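Local coordinates for nuclear inclusion protein A (Tobacco vein mottling virus, PDB 3MMG), which probably acts as a cysteine-type peptidase of the 3C-like family C4, cutting peptide bonds in a cleft between two beta domains, at residues A[42-47]-A[164-169]; A[78-83]-A[178-183]; A[30-35]-A[149-154]. The protein carries 3 engineered substitutions. All blocks are in the same frame, centred on the assembly; numbering follows the deposited sequence.

Contact 1 of 3, residues A[42-47]-A[164-169]; sequences IANQHL and LGIHSL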
loop_
_atom_site.group_PDB
_atom_site.type_symbol
_atom_site.label_atom_id
_atom_site.label_comp_id
_atom_site.label_asym_id
_atom_site.label_seq_id
_atom_site.Cartn_x
_atom_site.Cartn_y
_atom_site.Cartn_z
ATOM N N ILE A 42 4.592 4.948 -2.147
ATOM C CA ILE A 42 4.649 3.494 -1.992
ATOM C C ILE A 42 3.261 3.002 -2.365
ATOM O O ILE A 42 2.244 3.514 -1.848
ATOM C CB ILE A 42 4.957 3.125 -0.533
ATOM C CG1 ILE A 42 6.374 3.588 -0.103
ATOM C CG2 ILE A 42 4.730 1.631 -0.289
ATOM C CD1 ILE A 42 6.486 3.891 1.392
ATOM N N ALA A 43 3.193 2.041 -3.279
ATOM C CA ALA A 43 1.900 1.577 -3.761
ATOM C C ALA A 43 1.951 0.084 -4.061
ATOM O O ALA A 43 3.009 -0.528 -3.988
ATOM C CB ALA A 43 1.489 2.364 -5.018
ATOM N N ASN A 44 0.804 -0.493 -4.406
ATOM C CA ASN A 44 0.798 -1.865 -4.947
ATOM C C ASN A 44 1.395 -1.884 -6.355
ATOM O O ASN A 44 1.141 -0.974 -7.138
ATOM C CB ASN A 44 -0.622 -2.406 -5.059
ATOM C CG ASN A 44 -1.332 -2.484 -3.722
ATOM O OD1 ASN A 44 -2.032 -1.555 -3.342
ATOM N ND2 ASN A 44 -1.115 -3.572 -2.982
ATOM N N GLN A 45 2.165 -2.924 -6.695
ATOM C CA GLN A 45 2.534 -3.127 -8.127
ATOM C C GLN A 45 1.332 -3.165 -9.059
ATOM O O GLN A 45 1.400 -2.641 -10.184
ATOM C CB GLN A 45 3.361 -4.402 -8.343
ATOM C CG GLN A 45 4.784 -4.262 -7.835
ATOM C CD GLN A 45 5.611 -5.490 -8.104
ATOM O OE1 GLN A 45 5.246 -6.303 -8.932
ATOM N NE2 GLN A 45 6.730 -5.624 -7.410
ATOM N N HIS A 46 0.224 -3.724 -8.592
ATOM C CA HIS A 46 -0.956 -3.886 -9.438
ATOM C C HIS A 46 -1.678 -2.589 -9.820
ATOM O O HIS A 46 -2.579 -2.601 -10.665
ATOM C CB HIS A 46 -1.911 -4.938 -8.884
ATOM C CG HIS A 46 -2.836 -4.461 -7.803
ATOM N ND1 HIS A 46 -2.599 -4.723 -6.469
ATOM C CD2 HIS A 46 -4.046 -3.850 -7.859
ATOM C CE1 HIS A 46 -3.607 -4.257 -5.747
ATOM N NE2 HIS A 46 -4.504 -3.729 -6.565
ATOM N N LEU A 47 -1.253 -1.475 -9.224
ATOM C CA LEU A 47 -1.657 -0.157 -9.699
ATOM C C LEU A 47 -1.299 0.015 -11.180
ATOM O O LEU A 47 -1.992 0.726 -11.898
ATOM C CB LEU A 47 -0.978 0.947 -8.876
ATOM C CG LEU A 47 -1.147 2.403 -9.334
ATOM C CD1 LEU A 47 -2.618 2.825 -9.209
ATOM C CD2 LEU A 47 -0.242 3.241 -8.471
ATOM N N LEU A 164 2.894 -2.410 8.706
ATOM C CA LEU A 164 3.355 -3.796 8.476
ATOM C C LEU A 164 3.139 -4.239 7.035
ATOM O O LEU A 164 3.744 -5.209 6.584
ATOM C CB LEU A 164 2.641 -4.775 9.391
ATOM C CG LEU A 164 2.719 -4.509 10.893
ATOM C CD1 LEU A 164 2.112 -5.700 11.640
ATOM C CD2 LEU A 164 4.128 -4.182 11.377
ATOM N N GLY A 165 2.268 -3.528 6.321
ATOM C CA GLY A 165 1.912 -4.000 4.981
ATOM C C GLY A 165 0.895 -3.059 4.386
ATOM O O GLY A 165 0.480 -2.088 5.027
ATOM N N ILE A 166 0.481 -3.363 3.166
ATOM C CA ILE A 166 -0.616 -2.637 2.524
ATOM C C ILE A 166 -1.625 -3.615 1.941
ATOM O O ILE A 166 -1.261 -4.731 1.534
ATOM C CB ILE A 166 -0.119 -1.667 1.421
ATOM C CG1 ILE A 166 0.787 -2.374 0.407
ATOM C CG2 ILE A 166 0.577 -0.467 2.084
ATOM C CD1 ILE A 166 1.079 -1.545 -0.867
ATOM N N HIS A 167 -2.896 -3.218 1.941
ATOM C CA HIS A 167 -3.928 -4.161 1.493
ATOM C C HIS A 167 -3.723 -4.556 0.017
ATOM O O HIS A 167 -3.289 -3.729 -0.763
ATOM C CB HIS A 167 -5.331 -3.605 1.730
ATOM C CG HIS A 167 -6.397 -4.543 1.253
ATOM N ND1 HIS A 167 -6.561 -5.804 1.795
ATOM C CD2 HIS A 167 -7.351 -4.409 0.301
ATOM C CE1 HIS A 167 -7.569 -6.410 1.188
ATOM N NE2 HIS A 167 -8.053 -5.591 0.261
ATOM N N SER A 168 -4.041 -5.805 -0.364
ATOM C CA SER A 168 -3.744 -6.259 -1.721
ATOM C C SER A 168 -4.841 -7.097 -2.400
ATOM O O SER A 168 -5.305 -6.727 -3.463
ATOM C CB SER A 168 -2.406 -7.018 -1.757
ATOM O OG SER A 168 -2.141 -7.524 -3.065
ATOM N N LEU A 169 -5.229 -8.208 -1.771
ATOM C CA LEU A 169 -6.018 -9.268 -2.415
ATOM C C LEU A 169 -7.274 -9.545 -1.669
ATOM O O LEU A 169 -7.357 -9.338 -0.458
ATOM C CB LEU A 169 -5.271 -10.611 -2.402
ATOM C CG LEU A 169 -3.940 -10.882 -3.060
ATOM C CD1 LEU A 169 -3.539 -12.306 -2.713
ATOM C CD2 LEU A 169 -4.085 -10.691 -4.581
#
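Asn-44 follows strand 40-43 and reaches across to strand 163-171. Its CB points toward that strand. CG stands anti to its own carbonyl carbon, beside the backbone N (chi1 -61°), and comes 3.9 Å from CD1 of Ile-166. At the tip, OD1 lies near the backbone N of Gly-152. ND2 donates to His-167 O at 3.1 Å, with an N-H...O angle of 151°. The acceptor sits near the amide plane of Asn-44, while the donor rises above the carbonyl plane of His-167. Ile-166 packs beside the amide. Its CG1 takes the crowded position between backbone N and carbonyl carbon (chi1 52°), and its side chain slides past that of Asn-44 in the opposite direction. CD1 of Ile-166 ends 3.7 Å from ND2 of Asn-44 and 3.7 Å from the carbonyl carbon of Ala-43.

The two segments belong to the two beta domains of a chymotrypsin-like fold and meet at its active-site cleft. Asp-81 OD2 accepts hydrogen bonds from Asn-44 ND2, Ser-168 OG and His-46 ND1, the last as in the His-Asp pair of a catalytic triad. ND2 of Asn-44 thus has two acceptors, which fix the rotation of the buried amide. OG of Ser-168 is anti to its backbone N. CE1 of the His-46 ring lies 3.8 Å from Ser-168 O. That ring stacks on an aromatic side chain of the bound peptide, and NE2 of His-46 and NE2 of His-167 each bond to a polar peptide side chain.

Contact 2 of 3, residues A[78-83]-A[178-183]; sequences EGRDII and YFVEFP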
loop_
_atom_site.group_PDB
_atom_site.type_symbol
_atom_site.label_atom_id
_atom_site.label_comp_id
_atom_site.label_asym_id
_atom_site.label_seq_id
_atom_site.Cartn_x
_atom_site.Cartn_y
_atom_site.Cartn_z
ATOM N N GLU A 78 10.892 -6.752 -5.554
ATOM C CA GLU A 78 10.660 -7.893 -6.431
ATOM C C GLU A 78 10.109 -9.108 -5.662
ATOM O O GLU A 78 10.575 -9.415 -4.563
ATOM C CB GLU A 78 11.943 -8.254 -7.211
ATOM C CG GLU A 78 12.362 -7.202 -8.257
ATOM C CD GLU A 78 11.489 -7.153 -9.538
ATOM O OE1 GLU A 78 10.365 -7.714 -9.587
ATOM O OE2 GLU A 78 11.934 -6.509 -10.514
ATOM N N GLY A 79 9.113 -9.778 -6.241
ATOM C CA GLY A 79 8.515 -10.944 -5.601
ATOM C C GLY A 79 7.256 -10.637 -4.785
ATOM O O GLY A 79 6.574 -11.551 -4.325
ATOM N N ARG A 80 6.925 -9.356 -4.614
ATOM C CA ARG A 80 5.694 -9.024 -3.888
ATOM C C ARG A 80 4.989 -7.806 -4.464
ATOM O O ARG A 80 5.576 -7.075 -5.264
ATOM C CB ARG A 80 5.953 -8.861 -2.398
ATOM C CG ARG A 80 6.697 -7.577 -2.054
ATOM C CD ARG A 80 7.104 -7.558 -0.580
ATOM N NE ARG A 80 8.204 -8.505 -0.356
ATOM C CZ ARG A 80 8.663 -8.890 0.834
ATOM N NH1 ARG A 80 8.126 -8.412 1.964
ATOM N NH2 ARG A 80 9.679 -9.761 0.897
ATOM N N ASP A 81 3.738 -7.599 -4.048
ATOM C CA ASP A 81 2.871 -6.580 -4.655
ATOM C C ASP A 81 3.091 -5.187 -4.061
ATOM O O ASP A 81 2.122 -4.540 -3.661
ATOM C CB ASP A 81 1.406 -7.007 -4.530
ATOM C CG ASP A 81 0.458 -6.098 -5.301
ATOM O OD1 ASP A 81 0.899 -5.485 -6.313
ATOM O OD2 ASP A 81 -0.712 -6.016 -4.890
ATOM N N ILE A 82 4.354 -4.757 -4.002
ATOM C CA ILE A 82 4.757 -3.402 -3.584
ATOM C C ILE A 82 5.725 -2.769 -4.597
ATOM O O ILE A 82 6.630 -3.430 -5.126
ATOM C CB ILE A 82 5.407 -3.392 -2.177
ATOM C CG1 ILE A 82 4.465 -4.059 -1.148
ATOM C CG2 ILE A 82 5.748 -1.923 -1.746
ATOM C CD1 ILE A 82 5.029 -4.145 0.286
ATOM N N ILE A 83 5.524 -1.480 -4.858
ATOM C CA ILE A 83 6.399 -0.715 -5.744
ATOM C C ILE A 83 6.624 0.659 -5.122
ATOM O O ILE A 83 5.767 1.151 -4.397
ATOM C CB ILE A 83 5.818 -0.600 -7.179
ATOM C CG1 ILE A 83 6.872 -0.018 -8.132
ATOM C CG2 ILE A 83 4.520 0.219 -7.209
ATOM C CD1 ILE A 83 6.731 -0.539 -9.524
ATOM N N TYR A 178 -6.272 -10.326 2.091
ATOM C CA TYR A 178 -4.829 -10.479 2.312
ATOM C C TYR A 178 -4.118 -9.160 2.076
ATOM O O TYR A 178 -4.441 -8.434 1.130
ATOM C CB TYR A 178 -4.220 -11.550 1.405
ATOM C CG TYR A 178 -4.893 -12.878 1.526
ATOM C CD1 TYR A 178 -6.039 -13.138 0.784
ATOM C CD2 TYR A 178 -4.410 -13.869 2.399
ATOM C CE1 TYR A 178 -6.710 -14.319 0.897
ATOM C CE2 TYR A 178 -5.104 -15.106 2.505
ATOM C CZ TYR A 178 -6.243 -15.293 1.732
ATOM O OH TYR A 178 -7.004 -16.443 1.751
ATOM N N PHE A 179 -3.176 -8.859 2.961
ATOM C CA PHE A 179 -2.282 -7.748 2.746
ATOM C C PHE A 179 -0.894 -8.240 2.381
ATOM O O PHE A 179 -0.566 -9.416 2.617
ATOM C CB PHE A 179 -2.259 -6.792 3.946
ATOM C CG PHE A 179 -1.531 -7.286 5.171
ATOM C CD1 PHE A 179 -0.144 -7.058 5.328
ATOM C CD2 PHE A 179 -2.244 -7.889 6.226
ATOM C CE1 PHE A 179 0.510 -7.437 6.505
ATOM C CE2 PHE A 179 -1.591 -8.253 7.426
ATOM C CZ PHE A 179 -0.216 -8.043 7.554
ATOM N N VAL A 180 -0.087 -7.349 1.807
ATOM C CA VAL A 180 1.302 -7.712 1.436
ATOM C C VAL A 180 2.219 -7.022 2.429
ATOM O O VAL A 180 2.074 -5.824 2.649
ATOM C CB VAL A 180 1.696 -7.310 -0.024
ATOM C CG1 VAL A 180 1.291 -5.835 -0.332
ATOM C CG2 VAL A 180 3.198 -7.569 -0.295
ATOM N N GLU A 181 3.151 -7.781 3.013
ATOM C CA GLU A 181 4.024 -7.257 4.055
ATOM C C GLU A 181 5.189 -6.484 3.478
ATOM O O GLU A 181 5.687 -6.818 2.406
ATOM C CB GLU A 181 4.575 -8.408 4.917
ATOM C CG GLU A 181 5.414 -9.403 4.117
ATOM C CD GLU A 181 6.439 -10.151 4.947
ATOM O OE1 GLU A 181 6.064 -10.840 5.902
ATOM O OE2 GLU A 181 7.634 -10.056 4.617
ATOM N N PHE A 182 5.630 -5.463 4.212
ATOM C CA PHE A 182 6.928 -4.847 3.953
ATOM C C PHE A 182 8.036 -5.805 4.330
ATOM O O PHE A 182 7.875 -6.597 5.264
ATOM C CB PHE A 182 7.057 -3.509 4.705
ATOM C CG PHE A 182 6.216 -2.451 4.074
ATOM C CD1 PHE A 182 4.918 -2.221 4.529
ATOM C CD2 PHE A 182 6.652 -1.806 2.926
ATOM C CE1 PHE A 182 4.090 -1.309 3.897
ATOM C CE2 PHE A 182 5.817 -0.878 2.267
ATOM C CZ PHE A 182 4.534 -0.641 2.750
ATOM N N PRO A 183 9.157 -5.746 3.603
ATOM C CA PRO A 183 10.329 -6.533 3.945
ATOM C C PRO A 183 11.157 -5.879 5.062
ATOM O O PRO A 183 10.917 -4.730 5.446
ATOM C CB PRO A 183 11.123 -6.519 2.641
ATOM C CG PRO A 183 10.846 -5.159 2.080
ATOM C CD PRO A 183 9.366 -4.970 2.362
HETATM O O HOH W 1 10.628 -10.656 3.349
#
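Arg-80 starts in the crowded position, CG between backbone N and carbonyl carbon (chi1 73°), runs straight, then bends at chi3 (72°). The bend carries its guanidinium over to Glu-181, whose CG is also in the crowded position. NH1 of Arg-80 donates to Glu-181 O at 2.9 Å with an angle of 160°. That oxygen lies at the edge of the guanidinium, near its plane, while NH1 stands above the carbonyl plane. NH1 of Arg-80 also makes a salt bridge to OE2 of Glu-181 at 3.2 Å, a weak hydrogen bond. Water 1 joins NH2 to the same carboxylate, weakly on the acid side. CB of Pro-183 lies over one guanidinium face, 3.6 Å from NH1 of Arg-80. The bonds and the proline together hold the group's orientation.

Apolar branches make the rest of the contact. CG2 of Val-180 touches CB of Arg-80 at 3.7 Å, and CG1 of Val-180 meets CG1 of Ile-82 at 3.7 Å. Ile-82 CD1 makes a CH-pi contact over the face of Phe-182, 4.1 Å from the ring centroid. Between Arg-80 and Ile-82, Asp-81 is the centre of an inverse gamma turn.

The loop between strands 74-76 and 83-86 thus lies against strand 177-181 and the residues that follow it. Trp-140 of strand 139-142 binds the other carboxylate oxygen of Glu-181, and Phe-186 of helix 186-192 meets Phe-182.

Contact 3 of 3, residues A[30-35]-A[149-154]; sequences ERLFGI and GQAGSP. Engineered in segment 149-154: Ala-151 (natural residue Cys).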
loop_
_atom_site.group_PDB
_atom_site.type_symbol
_atom_site.label_atom_id
_atom_site.label_comp_id
_atom_site.label_asym_id
_atom_site.label_seq_id
_atom_site.Cartn_x
_atom_site.Cartn_y
_atom_site.Cartn_z
ATOM N N GLU A 30 -8.059 2.833 -12.489
ATOM C CA GLU A 30 -7.573 2.085 -11.316
ATOM C C GLU A 30 -7.553 3.067 -10.146
ATOM O O GLU A 30 -6.881 4.073 -10.227
ATOM C CB GLU A 30 -6.149 1.566 -11.584
ATOM C CG GLU A 30 -5.849 0.211 -11.029
ATOM C CD GLU A 30 -6.436 -0.869 -11.897
ATOM O OE1 GLU A 30 -5.849 -1.207 -12.971
ATOM O OE2 GLU A 30 -7.504 -1.363 -11.498
ATOM N N ARG A 31 -8.322 2.813 -9.091
ATOM C CA ARG A 31 -8.349 3.724 -7.934
ATOM C C ARG A 31 -7.898 2.972 -6.687
ATOM O O ARG A 31 -8.577 2.051 -6.235
ATOM C CB ARG A 31 -9.751 4.277 -7.725
ATOM C CG ARG A 31 -10.281 5.078 -8.895
ATOM C CD ARG A 31 -10.264 6.568 -8.611
ATOM N NE ARG A 31 -11.290 7.224 -9.399
ATOM C CZ ARG A 31 -11.765 8.449 -9.186
ATOM N NH1 ARG A 31 -11.299 9.218 -8.207
ATOM N NH2 ARG A 31 -12.709 8.911 -9.982
ATOM N N LEU A 32 -6.736 3.355 -6.163
ATOM C CA LEU A 32 -6.136 2.721 -4.987
ATOM C C LEU A 32 -5.664 3.791 -3.999
ATOM O O LEU A 32 -5.845 4.996 -4.234
ATOM C CB LEU A 32 -4.947 1.821 -5.403
ATOM C CG LEU A 32 -5.018 0.756 -6.504
ATOM C CD1 LEU A 32 -3.903 -0.275 -6.301
ATOM C CD2 LEU A 32 -6.327 0.047 -6.519
ATOM N N PHE A 33 -5.080 3.341 -2.892
ATOM C CA PHE A 33 -4.404 4.237 -1.948
ATOM C C PHE A 33 -2.904 4.013 -2.039
ATOM O O PHE A 33 -2.446 2.954 -2.530
ATOM C CB PHE A 33 -4.893 3.955 -0.531
ATOM C CG PHE A 33 -6.307 4.402 -0.281
ATOM C CD1 PHE A 33 -7.384 3.576 -0.591
ATOM C CD2 PHE A 33 -6.545 5.675 0.231
ATOM C CE1 PHE A 33 -8.708 3.995 -0.380
ATOM C CE2 PHE A 33 -7.861 6.103 0.454
ATOM C CZ PHE A 33 -8.940 5.251 0.154
ATOM N N GLY A 34 -2.150 4.997 -1.565
ATOM C CA GLY A 34 -0.706 4.878 -1.426
ATOM C C GLY A 34 -0.219 5.516 -0.136
ATOM O O GLY A 34 -1.005 6.123 0.617
ATOM N N ILE A 35 1.077 5.372 0.120
ATOM C CA ILE A 35 1.735 5.986 1.275
ATOM C C ILE A 35 2.866 6.906 0.804
ATOM O O ILE A 35 3.766 6.453 0.122
ATOM C CB ILE A 35 2.348 4.903 2.200
ATOM C CG1 ILE A 35 1.283 3.886 2.616
ATOM C CG2 ILE A 35 3.009 5.561 3.460
ATOM C CD1 ILE A 35 1.837 2.626 3.308
ATOM N N GLY A 149 -11.044 -0.737 -4.268
ATOM C CA GLY A 149 -10.667 0.649 -4.094
ATOM C C GLY A 149 -9.736 0.831 -2.909
ATOM O O GLY A 149 -9.046 1.837 -2.819
ATOM N N GLN A 150 -9.726 -0.132 -1.989
ATOM C CA GLN A 150 -8.965 0.036 -0.747
ATOM C C GLN A 150 -7.590 -0.621 -0.755
ATOM O O GLN A 150 -6.843 -0.554 0.244
ATOM C CB GLN A 150 -9.798 -0.456 0.444
ATOM C CG GLN A 150 -10.938 0.496 0.813
ATOM C CD GLN A 150 -11.644 0.044 2.060
ATOM O OE1 GLN A 150 -12.556 -0.768 1.997
ATOM N NE2 GLN A 150 -11.199 0.549 3.216
ATOM N N ALA A 151 -7.235 -1.262 -1.868
ATOM C CA ALA A 151 -5.851 -1.763 -1.985
ATOM C C ALA A 151 -4.887 -0.587 -1.782
ATOM O O ALA A 151 -5.164 0.557 -2.201
ATOM C CB ALA A 151 -5.603 -2.473 -3.301
ATOM N N GLY A 152 -3.785 -0.860 -1.101
ATOM C CA GLY A 152 -2.781 0.173 -0.812
ATOM C C GLY A 152 -2.932 0.814 0.548
ATOM O O GLY A 152 -2.015 1.529 1.002
ATOM N N SER A 153 -4.066 0.564 1.212
ATOM C CA SER A 153 -4.310 1.073 2.565
ATOM C C SER A 153 -3.349 0.410 3.539
ATOM O O SER A 153 -3.215 -0.830 3.537
ATOM C CB SER A 153 -5.767 0.848 2.993
ATOM O OG SER A 153 -6.675 1.449 2.060
ATOM N N PRO A 154 -2.654 1.209 4.359
ATOM C CA PRO A 154 -1.754 0.583 5.337
ATOM C C PRO A 154 -2.455 -0.278 6.388
ATOM O O PRO A 154 -3.541 0.063 6.869
ATOM C CB PRO A 154 -1.060 1.769 6.023
ATOM C CG PRO A 154 -1.945 2.946 5.775
ATOM C CD PRO A 154 -2.630 2.685 4.434
#
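Backbone meets backbone where strand 28-37 touches the loop 149-154. Phe-33 N donates to Ala-151 O at 2.9 Å. The bond is almost straight (176°) and nearly along the C=O axis. CB of Leu-32 presses on Ala-151 O at 3.4 Å. CA of Gly-152 makes a CA-H...O contact of 3.3 Å with Phe-33 O. A CB here would clash with that oxygen, so glycine lets the chains come this close. CA of Gly-149 makes a similar contact with Arg-31 O, also 3.3 Å; its own backbone angles call for glycine. The Phe-33 ring is part of this tight packing. Its CG is anti to the carbonyl carbon (chi1 -71°), which sets CE1 of Phe-33 3.3 Å from Gly-149 O, with Gln-150 CA at the ring edge. Gln-150 to Ser-153 form a type II turn with Gly-152 at its third position. Gln-150 O is gripped twice, by Ser-153 N and by Ser-153 OG. The hydroxyl OG of Ser-153 comes in at 2.7 Å to Gln-150 O, on a lone pair in the carbonyl plane.

Ala-151 is engineered; the natural residue is cysteine. Its CB lies 4.1 Å from CD1 of Leu-32 and also touches His-46. This fits the nucleophile position of a 3C-like protease. Gly-149 hydrogen-bonds the bound peptide, and the backbone of 149-151 is probably where the oxyanion hole lies.

The outer side is looser. The Arg-31 side chain turns out to solvent. Gln-150 points its CB away from the strand and bonds to Lys-147 N through OE1. At the buried end, CD1 of Ile-35 touches CB of Pro-154 at 4.1 Å.

Val-18 and Leu-20 of strand 18-25 touch Phe-33. Met-111 of strand 109-116 touches Gln-150 and Ser-153, and Ile-166 of strand 163-171 touches Ile-35.

Overall arrangement
The three contacts line the seam between the two beta domains. Segments 30-35, 42-47 and 78-83 come from the first, and segments 149-154, 164-169 and 178-183 from the second. Both sets run in the order contact 3, contact 1, contact 2 along the chain. Contact 1 lies between the others, its centre about 6 Å from that of contact 2 and 7 Å from that of contact 3; the centres of contacts 2 and 3 are about 13 Å apart. Strands 28-37 and 40-43 are neighbours in the seven-stranded sheet, 163-171 and 177-181 in the six-stranded barrel. Together the contacts place His-46, Asp-81 and engineered Ala-151 as expected for the catalytic triad, beside the bound peptide.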